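Local coordinates for putative periplasmic protein (Bacteroides eggerthii, PDB 4HBR) that is of unknown function, but is a putative periplasmic protein of the PF11396 family built from short helices packed on a long antiparallel beta-sheet, at residues 7-12 with 22-27; 76-81 with 109-114; 71-76 with 100-105. All coordinates share one frame; numbering follows the deposited sequence.

Interaction 1. Residues 7-12 with 22-27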
ATOM      1  N   SER A   7      12.148  18.877   8.363  1.00 68.62           N
ATOM      2  CA  SER A   7      11.127  18.513   9.353  1.00 64.72           C
ATOM      3  C   SER A   7      10.488  17.155   9.046  1.00 62.74           C
ATOM      4  O   SER A   7      10.208  16.395   9.970  1.00 60.57           O
ATOM      5  CB  SER A   7      10.049  19.590   9.436  1.00 67.78           C
ATOM      6  OG  SER A   7       9.250  19.660   8.265  1.00 74.85           O
ATOM      7  N   VAL A   8      10.263  16.865   7.751  1.00 57.87           N
ATOM      8  CA  VAL A   8       9.643  15.639   7.252  1.00 54.64           C
ATOM      9  C   VAL A   8      10.641  14.479   7.433  1.00 60.56           C
ATOM     10  O   VAL A   8      10.259  13.401   7.903  1.00 58.45           O
ATOM     11  CB  VAL A   8       9.164  15.824   5.780  1.00 56.74           C
ATOM     12  CG1 VAL A   8       8.784  14.502   5.134  1.00 53.69           C
ATOM     13  CG2 VAL A   8       7.997  16.803   5.699  1.00 56.44           C
ATOM     14  N   GLN A   9      11.921  14.715   7.111  1.00 60.13           N
ATOM     15  CA  GLN A   9      12.980  13.712   7.267  1.00 60.37           C
ATOM     16  C   GLN A   9      13.191  13.357   8.751  1.00 65.14           C
ATOM     17  O   GLN A   9      13.386  12.177   9.067  1.00 63.70           O
ATOM     18  CB  GLN A   9      14.285  14.201   6.625  1.00 64.15           C
ATOM     19  CG  GLN A   9      14.205  14.237   5.094  1.00 67.98           C
ATOM     20  CD  GLN A   9      15.518  14.604   4.478  1.00 83.85           C
ATOM     21  OE1 GLN A   9      16.489  13.850   4.537  1.00 79.74           O
ATOM     22  NE2 GLN A   9      15.582  15.782   3.883  1.00 75.56           N
ATOM     23  N   ILE A  10      13.110  14.370   9.661  1.00 63.17           N
ATOM     24  CA  ILE A  10      13.245  14.194  11.119  1.00 62.44           C
ATOM     25  C   ILE A  10      12.047  13.367  11.642  1.00 64.21           C
ATOM     26  O   ILE A  10      12.238  12.439  12.441  1.00 64.33           O
ATOM     27  CB  ILE A  10      13.412  15.569  11.847  1.00 67.40           C
ATOM     28  CG1 ILE A  10      14.815  16.150  11.576  1.00 69.83           C
ATOM     29  CG2 ILE A  10      13.170  15.459  13.373  1.00 67.87           C
ATOM     30  CD1 ILE A  10      14.923  17.647  11.665  1.00 77.63           C
ATOM     31  N   ALA A  11      10.837  13.664  11.132  1.00 58.10           N
ATOM     32  CA  ALA A  11       9.607  12.956  11.500  1.00 54.50           C
ATOM     33  C   ALA A  11       9.675  11.464  11.140  1.00 55.61           C
ATOM     34  O   ALA A  11       9.262  10.641  11.953  1.00 53.38           O
ATOM     35  CB  ALA A  11       8.409  13.601  10.841  1.00 53.82           C
ATOM     36  N   LEU A  12      10.224  11.112   9.947  1.00 52.07           N
ATOM     37  CA  LEU A  12      10.359   9.713   9.536  1.00 50.18           C
ATOM     38  C   LEU A  12      11.401   8.986  10.397  1.00 56.46           C
ATOM     39  O   LEU A  12      11.172   7.838  10.777  1.00 55.02           O
ATOM     40  CB  LEU A  12      10.698   9.577   8.047  1.00 49.94           C
ATOM     41  CG  LEU A  12      10.843   8.138   7.537  1.00 52.86           C
ATOM     42  CD1 LEU A  12       9.476   7.492   7.244  1.00 49.95           C
ATOM     43  CD2 LEU A  12      11.761   8.076   6.366  1.00 55.07           C
ATOM     44  N   ILE A  22      16.694   5.664   2.035  1.00 60.36           N
ATOM     45  CA  ILE A  22      15.378   6.241   1.831  1.00 57.15           C
ATOM     46  C   ILE A  22      15.376   7.046   0.522  1.00 64.04           C
ATOM     47  O   ILE A  22      16.268   7.862   0.279  1.00 66.44           O
ATOM     48  CB  ILE A  22      14.951   7.102   3.068  1.00 57.94           C
ATOM     49  CG1 ILE A  22      14.991   6.274   4.358  1.00 55.26           C
ATOM     50  CG2 ILE A  22      13.554   7.739   2.862  1.00 56.30           C
ATOM     51  CD1 ILE A  22      15.248   7.064   5.593  1.00 58.97           C
ATOM     52  N   ALA A  23      14.370   6.784  -0.317  1.00 59.50           N
ATOM     53  CA  ALA A  23      14.125   7.495  -1.564  1.00 60.13           C
ATOM     54  C   ALA A  23      12.870   8.342  -1.392  1.00 61.64           C
ATOM     55  O   ALA A  23      11.806   7.803  -1.056  1.00 58.88           O
ATOM     56  CB  ALA A  23      13.973   6.520  -2.721  1.00 60.61           C
ATOM     57  N   TRP A  24      13.016   9.667  -1.538  1.00 58.77           N
ATOM     58  CA  TRP A  24      11.929  10.617  -1.388  1.00 58.20           C
ATOM     59  C   TRP A  24      11.384  11.045  -2.732  1.00 62.63           C
ATOM     60  O   TRP A  24      12.147  11.269  -3.676  1.00 64.21           O
ATOM     61  CB  TRP A  24      12.369  11.847  -0.599  1.00 58.69           C
ATOM     62  CG  TRP A  24      12.689  11.582   0.840  1.00 59.12           C
ATOM     63  CD1 TRP A  24      13.925  11.383   1.379  1.00 63.47           C
ATOM     64  CD2 TRP A  24      11.763  11.550   1.934  1.00 57.25           C
ATOM     65  NE1 TRP A  24      13.828  11.221   2.741  1.00 61.89           N
ATOM     66  CE2 TRP A  24      12.514  11.326   3.113  1.00 61.32           C
ATOM     67  CE3 TRP A  24      10.364  11.704   2.039  1.00 56.77           C
ATOM     68  CZ2 TRP A  24      11.916  11.232   4.380  1.00 59.42           C
ATOM     69  CZ3 TRP A  24       9.777  11.634   3.298  1.00 56.89           C
ATOM     70  CH2 TRP A  24      10.548  11.389   4.448  1.00 57.93           C
ATOM     71  N   SER A  25      10.049  11.151  -2.803  1.00 56.90           N
ATOM     72  CA  SER A  25       9.305  11.577  -3.987  1.00 56.57           C
ATOM     73  C   SER A  25       8.050  12.335  -3.569  1.00 60.35           C
ATOM     74  O   SER A  25       7.716  12.369  -2.387  1.00 58.65           O
ATOM     75  CB  SER A  25       8.944  10.380  -4.865  1.00 57.26           C
ATOM     76  OG  SER A  25       7.998   9.524  -4.244  1.00 62.65           O
ATOM     77  N   GLN A  26       7.372  12.965  -4.526  1.00 58.22           N
ATOM     78  CA  GLN A  26       6.143  13.689  -4.246  1.00 57.73           C
ATOM     79  C   GLN A  26       4.960  12.969  -4.872  1.00 60.19           C
ATOM     80  O   GLN A  26       5.076  12.391  -5.951  1.00 61.65           O
ATOM     81  CB  GLN A  26       6.225  15.147  -4.723  1.00 61.29           C
ATOM     82  CG  GLN A  26       6.922  16.056  -3.714  1.00 76.40           C
ATOM     83  CD  GLN A  26       6.625  17.510  -3.956  1.00 97.71           C
ATOM     84  OE1 GLN A  26       5.478  17.963  -3.844  1.00 93.49           O
ATOM     85  NE2 GLN A  26       7.671  18.278  -4.253  1.00 86.29           N
ATOM     86  N   ASP A  27       3.836  12.967  -4.170  1.00 53.42           N
ATOM     87  CA  ASP A  27       2.581  12.372  -4.631  1.00 50.84           C
ATOM     88  C   ASP A  27       1.500  13.358  -4.247  1.00 55.03           C
ATOM     89  O   ASP A  27       1.121  13.428  -3.076  1.00 54.47           O
ATOM     90  CB  ASP A  27       2.357  10.958  -4.027  1.00 49.57           C
ATOM     91  CG  ASP A  27       1.081  10.233  -4.449  1.00 53.04           C
ATOM     92  OD1 ASP A  27       0.446  10.661  -5.444  1.00 55.87           O
ATOM     93  OD2 ASP A  27       0.734   9.232  -3.805  1.00 53.31           O
TER
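V8, Q9 and L12, from successive turns of helix 6-15, gather round the indole of W24, with I22 against one face of it; this is helix-on-sheet packing at one end of the antiparallel sheet. The axes of helix 7-12 and strand 23-27 stay 11.9 Å apart at closest approach, with their N-to-C directions 123° apart, and the indole of W24 spans much of that gap. CG of W24 lies anti to the carbonyl carbon (chi1 -67°), which carries the indole off the strand so that its six-membered part reaches the helix. V8 meets this end, its CG1 lying 3.5 Å from CZ3 of W24. At the pyrrole side the aliphatic part of Q9 does the touching, with CG 3.8 Å from NE1 of W24. The Q9 amide plane is turned well away from the ring plane, while its NE2 donates to the backbone carbonyl of A4. L12 runs past the indole in the opposite direction, and its CD2 comes within 3.7 Å of CZ2 of W24. All three helix residues approach the ring at a slant. I22, by contrast, sets CG2 over one face of the indole, offset toward the rim. No hydrogen bond crosses this contact; its grip is apolar. L12 also packs on A33, F35, V44 and F46, so the same helix covers strands 30-37 and 40-46, while W24 pairs by backbone bonds with G1. L12 and I22 finally meet tip to tip: CD2 of L12 sits 3.7 Å from CD1 of I22.

Interaction 2. Residues 76-81 with 109-114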
ATOM      1  N   SER A  76     -13.665 -15.490  -3.805  1.00 52.17           N
ATOM      2  CA  SER A  76     -13.957 -14.504  -4.849  1.00 51.39           C
ATOM      3  C   SER A  76     -13.717 -15.065  -6.260  1.00 58.65           C
ATOM      4  O   SER A  76     -13.178 -16.163  -6.416  1.00 60.39           O
ATOM      5  CB  SER A  76     -13.119 -13.243  -4.641  1.00 50.95           C
ATOM      6  OG  SER A  76     -11.783 -13.412  -5.088  1.00 51.65           O
ATOM      7  N   GLU A  77     -14.090 -14.272  -7.287  1.00 55.98           N
ATOM      8  CA  GLU A  77     -13.919 -14.601  -8.701  1.00 57.31           C
ATOM      9  C   GLU A  77     -12.439 -14.448  -9.136  1.00 59.82           C
ATOM     10  O   GLU A  77     -12.099 -14.800 -10.264  1.00 61.09           O
ATOM     11  CB  GLU A  77     -14.858 -13.744  -9.589  1.00 59.18           C
ATOM     12  CG  GLU A  77     -14.703 -12.236  -9.432  1.00 74.15           C
ATOM     13  CD  GLU A  77     -15.418 -11.353 -10.439  1.00113.63           C
ATOM     14  OE1 GLU A  77     -15.419 -11.690 -11.647  1.00108.79           O
ATOM     15  OE2 GLU A  77     -15.918 -10.282 -10.022  1.00115.08           O
ATOM     16  N   PHE A  78     -11.564 -13.974  -8.234  1.00 54.05           N
ATOM     17  CA  PHE A  78     -10.142 -13.758  -8.507  1.00 52.77           C
ATOM     18  C   PHE A  78      -9.250 -14.830  -7.899  1.00 56.79           C
ATOM     19  O   PHE A  78      -8.038 -14.789  -8.115  1.00 56.64           O
ATOM     20  CB  PHE A  78      -9.717 -12.376  -7.983  1.00 52.17           C
ATOM     21  CG  PHE A  78     -10.601 -11.263  -8.481  1.00 52.57           C
ATOM     22  CD1 PHE A  78     -10.478 -10.781  -9.779  1.00 55.22           C
ATOM     23  CD2 PHE A  78     -11.594 -10.731  -7.666  1.00 54.03           C
ATOM     24  CE1 PHE A  78     -11.337  -9.789 -10.256  1.00 56.01           C
ATOM     25  CE2 PHE A  78     -12.436  -9.726  -8.136  1.00 56.41           C
ATOM     26  CZ  PHE A  78     -12.303  -9.263  -9.431  1.00 55.07           C
ATOM     27  N   SER A  79      -9.839 -15.794  -7.163  1.00 54.79           N
ATOM     28  CA  SER A  79      -9.133 -16.876  -6.454  1.00 55.91           C
ATOM     29  C   SER A  79      -8.148 -17.646  -7.339  1.00 62.75           C
ATOM     30  O   SER A  79      -7.096 -18.064  -6.846  1.00 63.77           O
ATOM     31  CB  SER A  79     -10.128 -17.858  -5.847  1.00 60.00           C
ATOM     32  OG  SER A  79     -11.063 -18.351  -6.793  1.00 69.53           O
ATOM     33  N   ASP A  80      -8.491 -17.823  -8.629  1.00 60.41           N
ATOM     34  CA  ASP A  80      -7.694 -18.558  -9.626  1.00 62.35           C
ATOM     35  C   ASP A  80      -6.637 -17.664 -10.320  1.00 63.10           C
ATOM     36  O   ASP A  80      -5.808 -18.179 -11.067  1.00 64.51           O
ATOM     37  CB  ASP A  80      -8.622 -19.209 -10.684  1.00 66.79           C
ATOM     38  CG  ASP A  80      -9.520 -18.251 -11.473  1.00 82.37           C
ATOM     39  OD1 ASP A  80      -9.827 -17.147 -10.951  1.00 80.61           O
ATOM     40  OD2 ASP A  80      -9.946 -18.620 -12.596  1.00 92.62           O
ATOM     41  N   GLY A  81      -6.669 -16.354 -10.056  1.00 54.86           N
ATOM     42  CA  GLY A  81      -5.734 -15.404 -10.646  1.00 52.50           C
ATOM     43  C   GLY A  81      -4.328 -15.444 -10.075  1.00 54.47           C
ATOM     44  O   GLY A  81      -4.066 -16.123  -9.071  1.00 53.50           O
HETATM   45  N   MSE A 109      -6.451  -9.048 -18.126  1.00 56.42           N
HETATM   46  CA  MSE A 109      -6.941  -8.006 -17.220  1.00 55.15           C
HETATM   47  C   MSE A 109      -6.246  -8.077 -15.862  1.00 55.59           C
HETATM   48  O   MSE A 109      -5.981  -9.172 -15.367  1.00 54.91           O
HETATM   49  CB  MSE A 109      -8.460  -8.134 -16.989  1.00 58.49           C
HETATM   50  CG  MSE A 109      -9.316  -8.102 -18.251  1.00 70.21           C
HETATM   51 SE   MSE A 109      -9.545  -6.301 -18.990  0.75 81.40          SE
HETATM   52  CE  MSE A 109      -9.486  -6.739 -20.936  1.00 81.13           C
ATOM     53  N   LYS A 110      -5.990  -6.910 -15.245  1.00 49.42           N
ATOM     54  CA  LYS A 110      -5.402  -6.797 -13.917  1.00 46.40           C
ATOM     55  C   LYS A 110      -6.403  -6.085 -13.010  1.00 49.37           C
ATOM     56  O   LYS A 110      -7.039  -5.108 -13.422  1.00 48.90           O
ATOM     57  CB  LYS A 110      -4.034  -6.088 -13.949  1.00 48.26           C
ATOM     58  CG  LYS A 110      -3.240  -6.287 -12.661  1.00 59.19           C
ATOM     59  CD  LYS A 110      -1.754  -5.961 -12.770  1.00 71.57           C
ATOM     60  CE  LYS A 110      -1.153  -5.838 -11.377  1.00 76.78           C
ATOM     61  NZ  LYS A 110       0.332  -5.909 -11.371  1.00 83.75           N
ATOM     62  N   TYR A 111      -6.565  -6.598 -11.780  1.00 44.74           N
ATOM     63  CA  TYR A 111      -7.529  -6.050 -10.829  1.00 42.67           C
ATOM     64  C   TYR A 111      -6.884  -5.699  -9.510  1.00 44.14           C
ATOM     65  O   TYR A 111      -5.871  -6.278  -9.133  1.00 42.24           O
ATOM     66  CB  TYR A 111      -8.680  -7.045 -10.591  1.00 43.55           C
ATOM     67  CG  TYR A 111      -9.462  -7.364 -11.850  1.00 47.49           C
ATOM     68  CD1 TYR A 111      -9.080  -8.414 -12.683  1.00 50.48           C
ATOM     69  CD2 TYR A 111     -10.595  -6.626 -12.201  1.00 49.02           C
ATOM     70  CE1 TYR A 111      -9.797  -8.720 -13.837  1.00 53.89           C
ATOM     71  CE2 TYR A 111     -11.320  -6.920 -13.360  1.00 51.39           C
ATOM     72  CZ  TYR A 111     -10.906  -7.960 -14.186  1.00 63.37           C
ATOM     73  OH  TYR A 111     -11.602  -8.272 -15.332  1.00 69.06           O
ATOM     74  N   GLN A 112      -7.494  -4.753  -8.799  1.00 40.23           N
ATOM     75  CA  GLN A 112      -7.103  -4.322  -7.466  1.00 38.74           C
ATOM     76  C   GLN A 112      -8.340  -4.374  -6.571  1.00 43.38           C
ATOM     77  O   GLN A 112      -9.375  -3.765  -6.897  1.00 43.64           O
ATOM     78  CB  GLN A 112      -6.490  -2.919  -7.490  1.00 39.60           C
ATOM     79  CG  GLN A 112      -6.022  -2.437  -6.122  1.00 36.11           C
ATOM     80  CD  GLN A 112      -5.225  -1.185  -6.256  1.00 53.23           C
ATOM     81  OE1 GLN A 112      -4.051  -1.229  -6.645  1.00 48.89           O
ATOM     82  NE2 GLN A 112      -5.845  -0.045  -5.956  1.00 39.12           N
ATOM     83  N   ILE A 113      -8.262  -5.166  -5.500  1.00 39.14           N
ATOM     84  CA  ILE A 113      -9.373  -5.310  -4.566  1.00 38.12           C
ATOM     85  C   ILE A 113      -8.912  -4.790  -3.228  1.00 40.70           C
ATOM     86  O   ILE A 113      -7.844  -5.201  -2.730  1.00 39.69           O
ATOM     87  CB  ILE A 113      -9.936  -6.765  -4.477  1.00 42.02           C
ATOM     88  CG1 ILE A 113     -10.133  -7.411  -5.869  1.00 44.04           C
ATOM     89  CG2 ILE A 113     -11.253  -6.798  -3.713  1.00 40.96           C
ATOM     90  CD1 ILE A 113      -9.186  -8.466  -6.107  1.00 53.51           C
ATOM     91  N   LEU A 114      -9.713  -3.871  -2.650  1.00 35.62           N
ATOM     92  CA  LEU A 114      -9.473  -3.305  -1.306  1.00 32.55           C
ATOM     93  C   LEU A 114     -10.404  -3.970  -0.316  1.00 35.80           C
ATOM     94  O   LEU A 114     -11.615  -3.999  -0.520  1.00 35.81           O
ATOM     95  CB  LEU A 114      -9.662  -1.778  -1.284  1.00 31.35           C
ATOM     96  CG  LEU A 114      -8.946  -0.947  -2.349  1.00 34.74           C
ATOM     97  CD1 LEU A 114      -9.211   0.540  -2.097  1.00 35.14           C
ATOM     98  CD2 LEU A 114      -7.416  -1.208  -2.345  1.00 30.75           C
TER
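The phenyl ring of F78 lies between aliphatic groups on its two faces, with the ring of Y111 tilted against it. Over one face comes CD1 of I113, 4.1 Å from the F78 ring centroid and 27° off the ring normal, a CH-pi contact; its nearest ring atom is CD2 of F78, at 3.7 Å. The opposite face carries CG of E77, the preceding residue, set toward the rim. Y111 stands on the I113 side of the F78 plane and meets the ring at a slant. For the Y111 ring, however, the approach is over a face: CE1 of F78 points at the tyrosine ring near its root, 3.5 Å from CG of Y111. The two form an oblique aromatic pair, with centroids 5.0 Å and planes 50° apart. CG of F78 is anti to the carbonyl carbon (chi1 -52°), which swings the phenyl from the turn toward the strand. Y111 and I113, two residues apart on strand 109-115, present their side chains on the same side of the sheet. F78 belongs to the connection between helix 67-75 and strand 82-90, folded back over the antiparallel sheet, where it also touches V102 and Q124. Local bonds shape that connection. A type I turn runs from S76 to S79, and within it OG of S76 accepts from the backbone N of F78 at 3.2 Å, an ST turn. A second type I turn, F78 to G81, is closed by G81 N to F78 O at 2.8 Å. K104, on strand 97-104, donates from NZ to the carbonyl of E77 and forms a salt bridge with OD1 of D80.

Interaction 3. Residues 71-76 with 100-105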
ATOM      1  N   ASN A  71      -9.778 -15.860   3.207  1.00 41.86           N
ATOM      2  CA  ASN A  71     -10.975 -16.641   2.902  1.00 42.45           C
ATOM      3  C   ASN A  71     -11.884 -15.907   1.910  1.00 46.30           C
ATOM      4  O   ASN A  71     -12.436 -16.565   1.029  1.00 48.37           O
ATOM      5  CB  ASN A  71     -11.738 -16.976   4.180  1.00 35.87           C
ATOM      6  CG  ASN A  71     -10.983 -17.851   5.146  1.00 51.92           C
ATOM      7  OD1 ASN A  71     -10.063 -18.590   4.781  1.00 45.16           O
ATOM      8  ND2 ASN A  71     -11.376 -17.816   6.411  1.00 43.09           N
ATOM      9  N   ALA A  72     -12.043 -14.566   2.037  1.00 39.92           N
ATOM     10  CA  ALA A  72     -12.868 -13.772   1.099  1.00 38.95           C
ATOM     11  C   ALA A  72     -12.217 -13.799  -0.279  1.00 46.16           C
ATOM     12  O   ALA A  72     -12.916 -14.040  -1.269  1.00 48.80           O
ATOM     13  CB  ALA A  72     -13.056 -12.337   1.588  1.00 37.76           C
ATOM     14  N   PHE A  73     -10.877 -13.630  -0.350  1.00 41.95           N
ATOM     15  CA  PHE A  73     -10.164 -13.702  -1.628  1.00 42.17           C
ATOM     16  C   PHE A  73     -10.308 -15.113  -2.256  1.00 49.92           C
ATOM     17  O   PHE A  73     -10.598 -15.220  -3.451  1.00 49.82           O
ATOM     18  CB  PHE A  73      -8.671 -13.330  -1.484  1.00 41.59           C
ATOM     19  CG  PHE A  73      -7.955 -13.317  -2.817  1.00 42.38           C
ATOM     20  CD1 PHE A  73      -8.094 -12.243  -3.690  1.00 44.14           C
ATOM     21  CD2 PHE A  73      -7.187 -14.406  -3.230  1.00 45.12           C
ATOM     22  CE1 PHE A  73      -7.463 -12.249  -4.943  1.00 45.29           C
ATOM     23  CE2 PHE A  73      -6.557 -14.413  -4.484  1.00 47.57           C
ATOM     24  CZ  PHE A  73      -6.695 -13.334  -5.329  1.00 45.02           C
ATOM     25  N   ALA A  74     -10.126 -16.178  -1.447  1.00 47.99           N
ATOM     26  CA  ALA A  74     -10.239 -17.578  -1.899  1.00 49.47           C
ATOM     27  C   ALA A  74     -11.640 -17.924  -2.417  1.00 52.72           C
ATOM     28  O   ALA A  74     -11.763 -18.816  -3.241  1.00 53.32           O
ATOM     29  CB  ALA A  74      -9.877 -18.523  -0.769  1.00 50.85           C
ATOM     30  N   ALA A  75     -12.680 -17.235  -1.930  1.00 49.46           N
ATOM     31  CA  ALA A  75     -14.069 -17.452  -2.338  1.00 50.82           C
ATOM     32  C   ALA A  75     -14.487 -16.516  -3.484  1.00 57.10           C
ATOM     33  O   ALA A  75     -15.547 -16.724  -4.068  1.00 59.99           O
ATOM     34  CB  ALA A  75     -14.997 -17.255  -1.144  1.00 51.13           C
ATOM     35  N   SER A  76     -13.665 -15.490  -3.805  1.00 52.17           N
ATOM     36  CA  SER A  76     -13.957 -14.504  -4.849  1.00 51.39           C
ATOM     37  C   SER A  76     -13.717 -15.065  -6.260  1.00 58.65           C
ATOM     38  O   SER A  76     -13.178 -16.163  -6.416  1.00 60.39           O
ATOM     39  CB  SER A  76     -13.119 -13.243  -4.641  1.00 50.95           C
ATOM     40  OG  SER A  76     -11.783 -13.412  -5.088  1.00 51.65           O
ATOM     41  N   ILE A 100      -5.100  -5.983  -2.581  1.00 35.18           N
ATOM     42  CA  ILE A 100      -4.593  -7.135  -3.331  1.00 35.34           C
ATOM     43  C   ILE A 100      -4.664  -6.816  -4.818  1.00 40.76           C
ATOM     44  O   ILE A 100      -5.719  -6.404  -5.310  1.00 39.60           O
ATOM     45  CB  ILE A 100      -5.352  -8.462  -2.972  1.00 38.42           C
ATOM     46  CG1 ILE A 100      -5.206  -8.799  -1.454  1.00 36.78           C
ATOM     47  CG2 ILE A 100      -4.848  -9.654  -3.844  1.00 40.98           C
ATOM     48  CD1 ILE A 100      -6.103  -9.873  -0.945  1.00 38.59           C
ATOM     49  N   GLN A 101      -3.534  -6.985  -5.532  1.00 37.97           N
ATOM     50  CA  GLN A 101      -3.443  -6.800  -6.978  1.00 37.33           C
ATOM     51  C   GLN A 101      -3.327  -8.177  -7.585  1.00 43.95           C
ATOM     52  O   GLN A 101      -2.432  -8.949  -7.225  1.00 45.24           O
ATOM     53  CB  GLN A 101      -2.282  -5.887  -7.374  1.00 38.66           C
ATOM     54  CG  GLN A 101      -2.392  -4.457  -6.818  1.00 41.85           C
ATOM     55  CD  GLN A 101      -1.225  -3.591  -7.209  1.00 59.89           C
ATOM     56  OE1 GLN A 101      -0.162  -4.057  -7.592  1.00 64.82           O
ATOM     57  NE2 GLN A 101      -1.401  -2.302  -7.121  1.00 69.76           N
ATOM     58  N   VAL A 102      -4.275  -8.530  -8.456  1.00 40.93           N
ATOM     59  CA  VAL A 102      -4.324  -9.884  -9.007  1.00 41.37           C
ATOM     60  C   VAL A 102      -4.546  -9.787 -10.513  1.00 47.25           C
ATOM     61  O   VAL A 102      -5.335  -8.973 -10.980  1.00 47.61           O
ATOM     62  CB  VAL A 102      -5.404 -10.748  -8.248  1.00 43.91           C
ATOM     63  CG1 VAL A 102      -6.784 -10.067  -8.211  1.00 42.74           C
ATOM     64  CG2 VAL A 102      -5.510 -12.171  -8.775  1.00 44.91           C
ATOM     65  N   GLY A 103      -3.774 -10.558 -11.261  1.00 44.86           N
ATOM     66  CA  GLY A 103      -3.901 -10.590 -12.706  1.00 45.43           C
ATOM     67  C   GLY A 103      -4.687 -11.789 -13.167  1.00 51.72           C
ATOM     68  O   GLY A 103      -4.614 -12.853 -12.553  1.00 52.38           O
ATOM     69  N   LYS A 104      -5.462 -11.618 -14.245  1.00 50.54           N
ATOM     70  CA  LYS A 104      -6.204 -12.694 -14.905  1.00 52.83           C
ATOM     71  C   LYS A 104      -5.565 -12.819 -16.299  1.00 59.82           C
ATOM     72  O   LYS A 104      -6.009 -12.161 -17.232  1.00 59.82           O
ATOM     73  CB  LYS A 104      -7.723 -12.414 -14.919  1.00 54.83           C
ATOM     74  CG  LYS A 104      -8.366 -12.432 -13.525  1.00 55.13           C
ATOM     75  CD  LYS A 104      -8.825 -13.827 -13.117  1.00 64.42           C
ATOM     76  CE  LYS A 104     -10.323 -13.937 -13.122  1.00 77.63           C
ATOM     77  NZ  LYS A 104     -10.759 -15.347 -12.940  1.00 96.27           N
ATOM     78  N   PRO A 105      -4.415 -13.534 -16.413  1.00 59.37           N
ATOM     79  CA  PRO A 105      -3.671 -13.558 -17.690  1.00 60.99           C
ATOM     80  C   PRO A 105      -4.441 -14.083 -18.899  1.00 68.58           C
ATOM     81  O   PRO A 105      -4.137 -13.660 -20.016  1.00 69.44           O
ATOM     82  CB  PRO A 105      -2.470 -14.471 -17.386  1.00 63.15           C
ATOM     83  CG  PRO A 105      -2.854 -15.248 -16.178  1.00 66.44           C
ATOM     84  CD  PRO A 105      -3.701 -14.312 -15.378  1.00 60.05           C
TER
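Apolar contacts alone join F73 to I100 and V102. CE1 of F73 lies 3.8 Å from CG2 of I100, which approaches the ring obliquely. CZ of F73 is likewise 3.8 Å from CG2 of V102, but here the methyl meets the ring at its edge, near the ring plane, and CG1 of V102 also lies in plane at that edge. The valine thus presents both methyls to the rim, as its chi1 of 53° places CG1 between the backbone N and the carbonyl carbon. On the helix side, a chi1 of -176° carries CG of F73 anti to its backbone N and sends the ring toward the strand. L62 and V83 add to this buried environment. I100 and V102 point toward the helix; Q101 between them points away, its NE2 donating to OE1 of Q112. Within 71-76, at the end of the helix, the carbonyl O of F73 accepts from N of S76 at 3.1 Å and from OG of S76 at 2.7 Å. The hydroxyl donor is tilted 16° from the carbonyl plane. No hydrogen bond joins the two segments. One aromatic side chain thus ties helix 67-75 to strand 97-104, an example of a short helix packed on one face of an antiparallel sheet.

All three contacts reach one antiparallel sheet, whose strands follow chain order. Interaction 1 closes first along the sequence and sits on edge strand 23-27. Its centre lies about 32 Å and 33 Å from those of interactions 2 and 3, on the opposite side of the chain's centre. Interactions 2 and 3 form a single neighbourhood, with centres about 4 Å apart. Their segments alternate along the chain and share S76, and their strands, 97-104 and 109-115, are adjacent, with Y111 N 2.8 Å from V102 O, a probable hydrogen bond. Two separate packing sites, one helical and one made of a helix end and the loop after it, thus share one continuous sheet, consistent with the beta-lactamase-inhibitor-like fold of the PF11396 family.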